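Local coordinates for beta-1,3-glucanosyltransferase (Rhizomucor miehei CAU432, PDB 4WTP), which belongs to glycoside hydrolase family 17, a family of carbohydrate-active enzymes, and folds as a (beta/alpha)8 barrel, at residues M98-F106 and R137-Y148; I161-F172 and E179-A187. All blocks are in the same frame, centred on the assembly; numbering follows the deposited sequence.

Contact 1: residues M98-F106 and R137-Y148. With EDO (1,2-ethanediol), chain C.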
loop_
_atom_site.group_PDB
_atom_site.type_symbol
_atom_site.label_atom_id
_atom_site.label_comp_id
_atom_site.label_asym_id
_atom_site.label_seq_id
_atom_site.Cartn_x
_atom_site.Cartn_y
_atom_site.Cartn_z
ATOM N N MET A 98 7.783 -5.249 -3.306
ATOM C CA MET A 98 8.377 -6.577 -3.378
ATOM C C MET A 98 7.693 -7.433 -2.340
ATOM O O MET A 98 7.505 -7.000 -1.192
ATOM C CB MET A 98 9.875 -6.526 -3.052
ATOM C CG MET A 98 10.689 -5.587 -3.944
ATOM S SD MET A 98 12.468 -5.492 -3.552
ATOM C CE MET A 98 13.046 -7.081 -4.222
ATOM N N TRP A 99 7.301 -8.644 -2.728
ATOM C CA TRP A 99 6.629 -9.545 -1.802
ATOM C C TRP A 99 7.552 -10.614 -1.301
ATOM O O TRP A 99 7.801 -11.607 -1.998
ATOM C CB TRP A 99 5.357 -10.160 -2.400
ATOM C CG TRP A 99 4.606 -10.831 -1.301
ATOM C CD1 TRP A 99 4.626 -12.167 -0.957
ATOM C CD2 TRP A 99 3.833 -10.171 -0.279
ATOM N NE1 TRP A 99 3.874 -12.384 0.170
ATOM C CE2 TRP A 99 3.375 -11.215 0.628
ATOM C CE3 TRP A 99 3.469 -8.858 -0.044
ATOM C CZ2 TRP A 99 2.577 -10.929 1.719
ATOM C CZ3 TRP A 99 2.664 -8.578 1.051
ATOM C CH2 TRP A 99 2.215 -9.591 1.902
ATOM N N ILE A 100 8.101 -10.406 -0.110
ATOM C CA ILE A 100 9.037 -11.366 0.464
ATOM C C ILE A 100 8.401 -11.991 1.697
ATOM O O ILE A 100 7.783 -11.302 2.499
ATOM C CB ILE A 100 10.440 -10.771 0.727
ATOM C CG1 ILE A 100 10.303 -9.477 1.525
ATOM C CG2 ILE A 100 11.216 -10.477 -0.585
ATOM C CD1 ILE A 100 11.620 -8.914 2.008
ATOM N N ASP A 101 8.491 -13.320 1.768
ATOM C CA ASP A 101 8.059 -14.096 2.948
ATOM C C ASP A 101 8.818 -15.427 3.079
ATOM O O ASP A 101 9.759 -15.529 3.873
ATOM C CB ASP A 101 6.526 -14.261 3.019
ATOM C CG ASP A 101 5.920 -14.739 1.724
ATOM O OD1 ASP A 101 6.645 -15.256 0.840
ATOM O OD2 ASP A 101 4.681 -14.607 1.601
ATOM N N ARG A 102 8.494 -16.416 2.247
ATOM C CA ARG A 102 9.219 -17.695 2.326
ATOM C C ARG A 102 10.633 -17.501 1.754
ATOM O O ARG A 102 10.839 -16.619 0.893
ATOM C CB ARG A 102 8.449 -18.820 1.623
ATOM C CG ARG A 102 8.442 -18.764 0.109
ATOM C CD ARG A 102 7.932 -20.090 -0.453
ATOM N NE ARG A 102 8.088 -20.199 -1.903
ATOM C CZ ARG A 102 7.291 -19.619 -2.805
ATOM N NH1 ARG A 102 6.271 -18.867 -2.405
ATOM N NH2 ARG A 102 7.514 -19.786 -4.101
ATOM N N PRO A 103 11.616 -18.287 2.250
ATOM C CA PRO A 103 13.033 -18.206 1.852
ATOM C C PRO A 103 13.308 -17.988 0.350
ATOM O O PRO A 103 14.138 -17.157 0.011
ATOM C CB PRO A 103 13.586 -19.546 2.321
ATOM C CG PRO A 103 12.798 -19.817 3.571
ATOM C CD PRO A 103 11.439 -19.169 3.411
ATOM N N ASP A 104 12.609 -18.706 -0.525
ATOM C CA ASP A 104 12.867 -18.565 -1.968
ATOM C C ASP A 104 12.535 -17.166 -2.471
ATOM O O ASP A 104 13.100 -16.714 -3.463
ATOM C CB ASP A 104 12.122 -19.627 -2.788
ATOM C CG ASP A 104 12.861 -20.954 -2.847
ATOM O OD1 ASP A 104 14.037 -21.017 -2.427
ATOM O OD2 ASP A 104 12.266 -21.948 -3.325
ATOM N N THR A 105 11.663 -16.449 -1.764
ATOM C CA THR A 105 11.197 -15.162 -2.245
ATOM C C THR A 105 12.279 -14.087 -2.270
ATOM O O THR A 105 12.171 -13.161 -3.062
ATOM C CB THR A 105 9.971 -14.651 -1.461
ATOM O OG1 THR A 105 10.312 -14.418 -0.083
ATOM C CG2 THR A 105 8.824 -15.635 -1.599
ATOM N N PHE A 106 13.278 -14.180 -1.391
ATOM C CA PHE A 106 14.310 -13.113 -1.320
ATOM C C PHE A 106 15.102 -13.058 -2.620
ATOM O O PHE A 106 15.165 -12.029 -3.274
ATOM C CB PHE A 106 15.239 -13.310 -0.127
ATOM C CG PHE A 106 14.570 -13.086 1.202
ATOM C CD1 PHE A 106 14.481 -11.811 1.717
ATOM C CD2 PHE A 106 14.022 -14.147 1.928
ATOM C CE1 PHE A 106 13.873 -11.591 2.939
ATOM C CE2 PHE A 106 13.407 -13.929 3.150
ATOM C CZ PHE A 106 13.331 -12.645 3.654
ATOM N N ARG A 137 5.267 -10.977 10.521
ATOM C CA ARG A 137 5.080 -12.416 10.250
ATOM C C ARG A 137 6.199 -13.301 10.752
ATOM O O ARG A 137 6.061 -14.547 10.787
ATOM C CB ARG A 137 4.881 -12.701 8.754
ATOM C CG ARG A 137 3.537 -12.260 8.221
ATOM C CD ARG A 137 3.268 -12.776 6.807
ATOM N NE ARG A 137 4.363 -12.365 5.928
ATOM C CZ ARG A 137 4.367 -11.214 5.269
ATOM N NH1 ARG A 137 3.312 -10.404 5.355
ATOM N NH2 ARG A 137 5.417 -10.881 4.519
ATOM N N GLY A 138 7.321 -12.699 11.121
ATOM C CA GLY A 138 8.470 -13.506 11.572
ATOM C C GLY A 138 9.144 -14.254 10.436
ATOM O O GLY A 138 9.670 -15.324 10.646
ATOM N N ASP A 139 9.139 -13.699 9.211
ATOM C CA ASP A 139 9.710 -14.380 8.052
ATOM C C ASP A 139 11.236 -14.408 8.097
ATOM O O ASP A 139 11.846 -15.290 7.511
ATOM C CB ASP A 139 9.217 -13.754 6.743
ATOM C CG ASP A 139 7.748 -13.996 6.523
ATOM O OD1 ASP A 139 7.260 -15.060 6.954
ATOM O OD2 ASP A 139 7.099 -13.126 5.945
ATOM N N THR A 140 11.836 -13.405 8.724
ATOM C CA THR A 140 13.269 -13.367 8.917
ATOM C C THR A 140 13.561 -12.448 10.097
ATOM O O THR A 140 12.649 -11.808 10.648
ATOM C CB THR A 140 14.050 -12.978 7.632
ATOM O OG1 THR A 140 15.437 -13.257 7.845
ATOM C CG2 THR A 140 13.892 -11.486 7.318
ATOM N N ASP A 141 14.829 -12.382 10.476
ATOM C CA ASP A 141 15.256 -11.574 11.607
ATOM C C ASP A 141 15.593 -10.170 11.115
ATOM O O ASP A 141 15.842 -9.973 9.916
ATOM C CB ASP A 141 16.477 -12.232 12.267
ATOM C CG ASP A 141 17.672 -12.321 11.319
ATOM O OD1 ASP A 141 17.719 -13.260 10.499
ATOM O OD2 ASP A 141 18.516 -11.411 11.343
ATOM N N PRO A 142 15.615 -9.186 12.032
ATOM C CA PRO A 142 15.926 -7.806 11.642
ATOM C C PRO A 142 17.224 -7.607 10.869
ATOM O O PRO A 142 17.223 -6.898 9.870
ATOM C CB PRO A 142 15.937 -7.063 12.987
ATOM C CG PRO A 142 14.943 -7.818 13.779
ATOM C CD PRO A 142 15.203 -9.250 13.451
ATOM N N GLN A 143 18.329 -8.207 11.312
ATOM C CA GLN A 143 19.588 -7.977 10.604
ATOM C C GLN A 143 19.547 -8.512 9.162
ATOM O O GLN A 143 20.065 -7.871 8.252
ATOM C CB GLN A 143 20.799 -8.564 11.354
ATOM C CG GLN A 143 22.163 -8.261 10.730
ATOM C CD GLN A 143 22.544 -6.815 10.908
ATOM O OE1 GLN A 143 22.503 -6.306 12.020
ATOM N NE2 GLN A 143 22.905 -6.143 9.821
ATOM N N SER A 144 18.967 -9.693 8.983
ATOM C CA SER A 144 18.821 -10.270 7.627
ATOM C C SER A 144 17.960 -9.407 6.707
ATOM O O SER A 144 18.291 -9.208 5.546
ATOM C CB SER A 144 18.267 -11.691 7.704
ATOM O OG SER A 144 19.167 -12.550 8.408
ATOM N N LEU A 145 16.876 -8.852 7.241
ATOM C CA LEU A 145 16.087 -7.928 6.466
ATOM C C LEU A 145 16.874 -6.665 6.126
ATOM O O LEU A 145 16.884 -6.217 4.976
ATOM C CB LEU A 145 14.781 -7.597 7.192
ATOM C CG LEU A 145 13.904 -6.605 6.433
ATOM C CD1 LEU A 145 13.486 -7.150 5.069
ATOM C CD2 LEU A 145 12.682 -6.311 7.289
ATOM N N ALA A 146 17.587 -6.138 7.119
ATOM C CA ALA A 146 18.409 -4.953 6.886
ATOM C C ALA A 146 19.457 -5.184 5.792
ATOM O O ALA A 146 19.635 -4.351 4.879
ATOM C CB ALA A 146 19.093 -4.518 8.167
ATOM N N ASN A 147 20.142 -6.331 5.863
ATOM C CA ASN A 147 21.113 -6.686 4.827
ATOM C C ASN A 147 20.487 -6.788 3.431
ATOM O O ASN A 147 21.085 -6.348 2.432
ATOM C CB ASN A 147 21.787 -7.993 5.210
ATOM C CG ASN A 147 22.681 -7.839 6.433
ATOM O OD1 ASN A 147 23.001 -6.718 6.853
ATOM N ND2 ASN A 147 23.065 -8.960 7.023
ATOM N N TYR A 148 19.288 -7.366 3.350
ATOM C CA TYR A 148 18.618 -7.518 2.077
ATOM C C TYR A 148 18.244 -6.128 1.525
ATOM O O TYR A 148 18.437 -5.850 0.324
ATOM C CB TYR A 148 17.370 -8.371 2.274
ATOM C CG TYR A 148 16.610 -8.680 1.017
ATOM C CD1 TYR A 148 17.091 -9.604 0.106
ATOM C CD2 TYR A 148 15.402 -8.055 0.738
ATOM C CE1 TYR A 148 16.375 -9.924 -1.041
ATOM C CE2 TYR A 148 14.696 -8.344 -0.415
ATOM C CZ TYR A 148 15.178 -9.290 -1.291
ATOM O OH TYR A 148 14.452 -9.570 -2.411
HETATM C C1 EDO C . 10.091 -18.226 5.994
HETATM O O1 EDO C . 11.037 -19.172 6.523
HETATM C C2 EDO C . 10.712 -16.853 6.046
HETATM O O2 EDO C . 11.705 -16.684 5.032
#
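Phe106 turns the edge of its ring onto the face of Tyr148, a T-shaped pair that joins the first turn of helix 104-119 to the second turn of helix 142-156 in a (beta/alpha)8 barrel. The ring centroids lie 5.0 Å apart with the planes at 84°, and Phe106 CD1 stands over the centre of the Tyr148 ring. Tyr148 CG is anti to the backbone N (chi1 -177°), which carries the ring across to helix 104-119. There Tyr148 OH donates to Phe106 O at 2.7 Å, in the carbonyl plane and on a lone pair; this bond and the stack together fix the tilt of the phenol. Ile100 runs past Tyr148 in the opposite direction, its CD1 lying 4.0 Å from Tyr148 CE2 and also meeting Leu145 CD1. Phe106 CZ meets the methyl CG2 of Thr140 obliquely at 3.9 Å, while Met98 CE comes up to the Tyr148 hydroxyl.

A second, polar cluster forms where the loops leave strands 93-98 and 125-132. The Arg137 guanidinium lies askew to the Trp99 indole, the planes 33° apart, with NH1 3.7 Å from Trp99 CH2 and NH2 above the rim of one indole face. Its rotation is fixed by a salt bridge, NE to Asp139 OD2 at 2.8 Å on the syn side of the carboxylate, and by NH1 donating to Ser132 O. Trp99 is held in turn by NE1 donating to Asp101 OD2 at 2.8 Å, from above the carboxylate plane. Asp101 thus directs its carboxylate to the indole and meets the other acid with its methylene: Asp101 CB lies 3.2 Å from Asp139 OD2.

Contact 2: residues I161-F172 and E179-A187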
loop_
_atom_site.group_PDB
_atom_site.type_symbol
_atom_site.label_atom_id
_atom_site.label_comp_id
_atom_site.label_asym_id
_atom_site.label_seq_id
_atom_site.Cartn_x
_atom_site.Cartn_y
_atom_site.Cartn_z
ATOM N N ILE A 161 15.733 5.791 -7.268
ATOM C CA ILE A 161 14.543 5.259 -6.574
ATOM C C ILE A 161 14.806 5.015 -5.102
ATOM O O ILE A 161 15.766 4.343 -4.746
ATOM C CB ILE A 161 14.058 3.974 -7.236
ATOM C CG1 ILE A 161 13.641 4.279 -8.672
ATOM C CG2 ILE A 161 12.916 3.357 -6.436
ATOM C CD1 ILE A 161 13.273 3.046 -9.459
ATOM N N LYS A 162 13.955 5.584 -4.253
ATOM C CA LYS A 162 14.122 5.455 -2.797
ATOM C C LYS A 162 13.496 4.158 -2.279
ATOM O O LYS A 162 12.523 3.665 -2.833
ATOM C CB LYS A 162 13.484 6.660 -2.088
ATOM C CG LYS A 162 14.100 8.009 -2.443
ATOM C CD LYS A 162 13.366 9.173 -1.776
ATOM C CE LYS A 162 13.968 10.518 -2.157
ATOM N NZ LYS A 162 13.309 11.635 -1.443
ATOM N N VAL A 163 14.079 3.606 -1.216
ATOM C CA VAL A 163 13.603 2.339 -0.666
ATOM C C VAL A 163 12.980 2.476 0.721
ATOM O O VAL A 163 13.425 3.259 1.566
ATOM C CB VAL A 163 14.712 1.253 -0.625
ATOM C CG1 VAL A 163 15.320 1.063 -2.004
ATOM C CG2 VAL A 163 15.783 1.607 0.369
ATOM N N ALA A 164 11.936 1.686 0.938
ATOM C CA ALA A 164 11.244 1.632 2.218
ATOM C C ALA A 164 10.976 0.176 2.534
ATOM O O ALA A 164 11.209 -0.695 1.711
ATOM C CB ALA A 164 9.921 2.374 2.143
ATOM N N THR A 165 10.519 -0.076 3.753
ATOM C CA THR A 165 9.791 -1.297 4.036
ATOM C C THR A 165 8.480 -0.919 4.695
ATOM O O THR A 165 8.354 0.183 5.232
ATOM C CB THR A 165 10.628 -2.243 4.899
ATOM O OG1 THR A 165 10.082 -3.573 4.804
ATOM C CG2 THR A 165 10.704 -1.729 6.345
ATOM N N ALA A 166 7.499 -1.806 4.587
ATOM C CA ALA A 166 6.195 -1.570 5.214
ATOM C C ALA A 166 5.989 -2.572 6.342
ATOM O O ALA A 166 6.267 -3.760 6.159
ATOM C CB ALA A 166 5.083 -1.753 4.175
ATOM N N ASP A 167 5.537 -2.095 7.495
ATOM C CA ASP A 167 5.239 -3.007 8.593
ATOM C C ASP A 167 4.309 -2.342 9.569
ATOM O O ASP A 167 3.965 -1.174 9.409
ATOM C CB ASP A 167 6.532 -3.519 9.270
ATOM C CG ASP A 167 6.426 -4.994 9.703
ATOM O OD1 ASP A 167 5.370 -5.401 10.193
ATOM O OD2 ASP A 167 7.386 -5.776 9.506
ATOM N N VAL A 168 3.939 -3.075 10.614
ATOM C CA VAL A 168 3.066 -2.551 11.650
ATOM C C VAL A 168 3.825 -1.604 12.553
ATOM O O VAL A 168 5.070 -1.545 12.509
ATOM C CB VAL A 168 2.409 -3.681 12.461
ATOM C CG1 VAL A 168 1.562 -4.520 11.536
ATOM C CG2 VAL A 168 3.454 -4.526 13.178
ATOM N N TYR A 169 3.101 -0.850 13.369
ATOM C CA TYR A 169 3.706 0.328 13.987
ATOM C C TYR A 169 4.816 0.025 14.994
ATOM O O TYR A 169 5.654 0.896 15.259
ATOM C CB TYR A 169 2.649 1.239 14.594
ATOM C CG TYR A 169 1.984 0.713 15.853
ATOM C CD1 TYR A 169 2.528 0.974 17.119
ATOM C CD2 TYR A 169 0.801 -0.016 15.770
ATOM C CE1 TYR A 169 1.906 0.496 18.269
ATOM C CE2 TYR A 169 0.176 -0.504 16.909
ATOM C CZ TYR A 169 0.740 -0.241 18.149
ATOM O OH TYR A 169 0.120 -0.705 19.281
ATOM N N TYR A 170 4.818 -1.203 15.512
ATOM C CA TYR A 170 5.787 -1.623 16.525
ATOM C C TYR A 170 6.907 -2.516 15.944
ATOM O O TYR A 170 7.637 -3.160 16.705
ATOM C CB TYR A 170 5.026 -2.315 17.671
ATOM C CG TYR A 170 4.114 -3.440 17.230
ATOM C CD1 TYR A 170 2.781 -3.198 16.858
ATOM C CD2 TYR A 170 4.572 -4.750 17.201
ATOM C CE1 TYR A 170 1.948 -4.230 16.460
ATOM C CE2 TYR A 170 3.754 -5.790 16.787
ATOM C CZ TYR A 170 2.436 -5.536 16.446
ATOM O OH TYR A 170 1.628 -6.568 16.033
ATOM N N LYS A 171 7.048 -2.589 14.620
ATOM C CA LYS A 171 8.068 -3.436 13.970
ATOM C C LYS A 171 9.026 -2.649 13.057
ATOM O O LYS A 171 9.252 -2.989 11.895
ATOM C CB LYS A 171 7.392 -4.523 13.158
ATOM C CG LYS A 171 6.800 -5.640 13.984
ATOM C CD LYS A 171 7.857 -6.347 14.812
ATOM C CE LYS A 171 7.247 -7.583 15.424
ATOM N NZ LYS A 171 8.263 -8.331 16.207
ATOM N N PHE A 172 9.598 -1.600 13.612
ATOM C CA PHE A 172 10.627 -0.822 12.918
ATOM C C PHE A 172 11.907 -0.754 13.777
ATOM O O PHE A 172 12.224 0.281 14.344
ATOM C CB PHE A 172 10.108 0.560 12.557
ATOM C CG PHE A 172 9.192 0.545 11.361
ATOM C CD1 PHE A 172 9.734 0.558 10.071
ATOM C CD2 PHE A 172 7.795 0.495 11.513
ATOM C CE1 PHE A 172 8.899 0.543 8.947
ATOM C CE2 PHE A 172 6.970 0.480 10.392
ATOM C CZ PHE A 172 7.523 0.484 9.127
ATOM N N GLU A 179 18.836 1.334 7.247
ATOM C CA GLU A 179 19.063 1.045 5.839
ATOM C C GLU A 179 18.037 1.709 4.920
ATOM O O GLU A 179 18.228 1.696 3.710
ATOM C CB GLU A 179 19.101 -0.466 5.591
ATOM C CG GLU A 179 20.182 -1.217 6.373
ATOM C CD GLU A 179 21.577 -0.610 6.216
ATOM O OE1 GLU A 179 21.920 -0.188 5.096
ATOM O OE2 GLU A 179 22.338 -0.546 7.212
ATOM N N LEU A 180 16.948 2.240 5.496
ATOM C CA LEU A 180 15.829 2.734 4.711
ATOM C C LEU A 180 16.053 4.163 4.261
ATOM O O LEU A 180 16.759 4.948 4.918
ATOM C CB LEU A 180 14.568 2.714 5.578
ATOM C CG LEU A 180 14.133 1.399 6.179
ATOM C CD1 LEU A 180 12.819 1.583 6.941
ATOM C CD2 LEU A 180 13.952 0.351 5.084
ATOM N N ASP A 181 15.398 4.545 3.173
ATOM C CA ASP A 181 15.239 5.955 2.857
ATOM C C ASP A 181 14.012 6.553 3.568
ATOM O O ASP A 181 14.057 7.694 4.026
ATOM C CB ASP A 181 15.135 6.155 1.348
ATOM C CG ASP A 181 16.410 5.782 0.619
ATOM O OD1 ASP A 181 17.481 6.251 1.051
ATOM O OD2 ASP A 181 16.350 5.019 -0.351
ATOM N N PHE A 182 12.935 5.776 3.655
ATOM C CA PHE A 182 11.751 6.185 4.400
ATOM C C PHE A 182 11.023 4.956 4.930
ATOM O O PHE A 182 11.265 3.826 4.500
ATOM C CB PHE A 182 10.809 7.087 3.572
ATOM C CG PHE A 182 10.278 6.448 2.313
ATOM C CD1 PHE A 182 11.067 6.316 1.173
ATOM C CD2 PHE A 182 8.979 5.946 2.276
ATOM C CE1 PHE A 182 10.562 5.717 0.020
ATOM C CE2 PHE A 182 8.459 5.383 1.120
ATOM C CZ PHE A 182 9.256 5.248 -0.005
ATOM N N LEU A 183 10.104 5.181 5.869
ATOM C CA LEU A 183 9.334 4.108 6.487
ATOM C C LEU A 183 7.915 4.161 5.970
ATOM O O LEU A 183 7.402 5.250 5.681
ATOM C CB LEU A 183 9.300 4.311 7.996
ATOM C CG LEU A 183 10.578 4.182 8.829
ATOM C CD1 LEU A 183 11.551 5.311 8.557
ATOM C CD2 LEU A 183 10.251 4.095 10.301
ATOM N N MET A 184 7.259 3.002 5.886
ATOM C CA MET A 184 5.832 3.006 5.561
ATOM C C MET A 184 5.067 2.132 6.545
ATOM O O MET A 184 5.384 0.953 6.755
ATOM C CB MET A 184 5.563 2.501 4.143
ATOM C CG MET A 184 6.299 3.243 3.038
ATOM S SD MET A 184 5.615 2.972 1.318
ATOM C CE MET A 184 4.303 4.231 1.317
ATOM N N MET A 185 4.056 2.707 7.148
ATOM C CA MET A 185 3.216 2.007 8.112
ATOM C C MET A 185 1.981 1.347 7.523
ATOM O O MET A 185 1.256 1.934 6.787
ATOM C CB MET A 185 2.750 3.016 9.151
ATOM C CG MET A 185 1.958 2.403 10.327
ATOM S SD MET A 185 1.326 3.590 11.640
ATOM C CE MET A 185 -0.001 4.509 10.743
ATOM N N ASN A 186 1.759 0.108 7.936
ATOM C CA ASN A 186 0.458 -0.543 7.682
ATOM C C ASN A 186 -0.260 -0.528 9.007
ATOM O O ASN A 186 0.296 -1.006 10.013
ATOM C CB ASN A 186 0.634 -2.015 7.316
ATOM C CG ASN A 186 1.391 -2.253 6.027
ATOM O OD1 ASN A 186 1.495 -1.407 5.157
ATOM N ND2 ASN A 186 1.867 -3.475 5.879
ATOM N N ALA A 187 -1.484 -0.020 9.049
ATOM C CA ALA A 187 -2.237 -0.033 10.310
ATOM C C ALA A 187 -3.709 -0.069 10.001
ATOM O O ALA A 187 -4.197 0.752 9.211
ATOM C CB ALA A 187 -1.906 1.204 11.148
HETATM O O HOH W 1 17.742 4.604 -2.738
HETATM O O HOH W 2 0.277 -0.939 12.747
#
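Met184 is gripped through its backbone by two residues of the neighbouring strand, N donating to Thr165 O and O accepting from Asp167 N, as parallel strands 163-167 and 182-186 run side by side in a beta-alpha-beta unit of the barrel. Asn186 N continues the pattern to Asp167 O at 2.9 Å. Thr165 N and Phe182 O are buried without a hydrogen-bond partner in the model. Further back, Asp181 holds Val163 twice: its N donates to Val163 O at 2.9 Å, and its OD2 receives Val163 N on the anti lone pair (2.8 Å, 168° at the hydrogen), while OD1 forms a salt bridge with Lys153.

Apolar contacts divide between the two faces of the sheet. On one, the Ala164 methyl sits over the face of the Phe182 ring, CB 3.6 Å from the centroid, and also touches Met184 CG. On the other, Leu183 CD2 packs off-centre against Phe172, whose ring edge brings CZ within 3.2 Å of Met184 O; Leu183 and Met185 also touch helix 196-212.

Waters bridge both ends. One donates to Ile161 O and Asp181 OD2; the other accepts from Tyr169 N and donates to Asn186 O at 2.7 Å.

In the fold
Both segments of contact 1 precede those of contact 2 in the chain; their centres are about 14 Å apart, in the same part of the barrel. Contact 1 belongs to the outer part, where the loops leave the strands and helices 104-119 and 142-156 begin; contact 2 lies deeper, in the parallel sheet. Helix 142-156 is followed, after a short loop, by strand 163-167, and strand 125-132 lies between strands 93-98 and 163-167. The two meet where Ala146 O packs 3.5 Å from Glu179 CG. Leu145 also touches helix 174-177, the short connection between the strands of contact 2. Together they tie successive beta-alpha units of one barrel sector, through loops and helix starts outside, and strand to strand within.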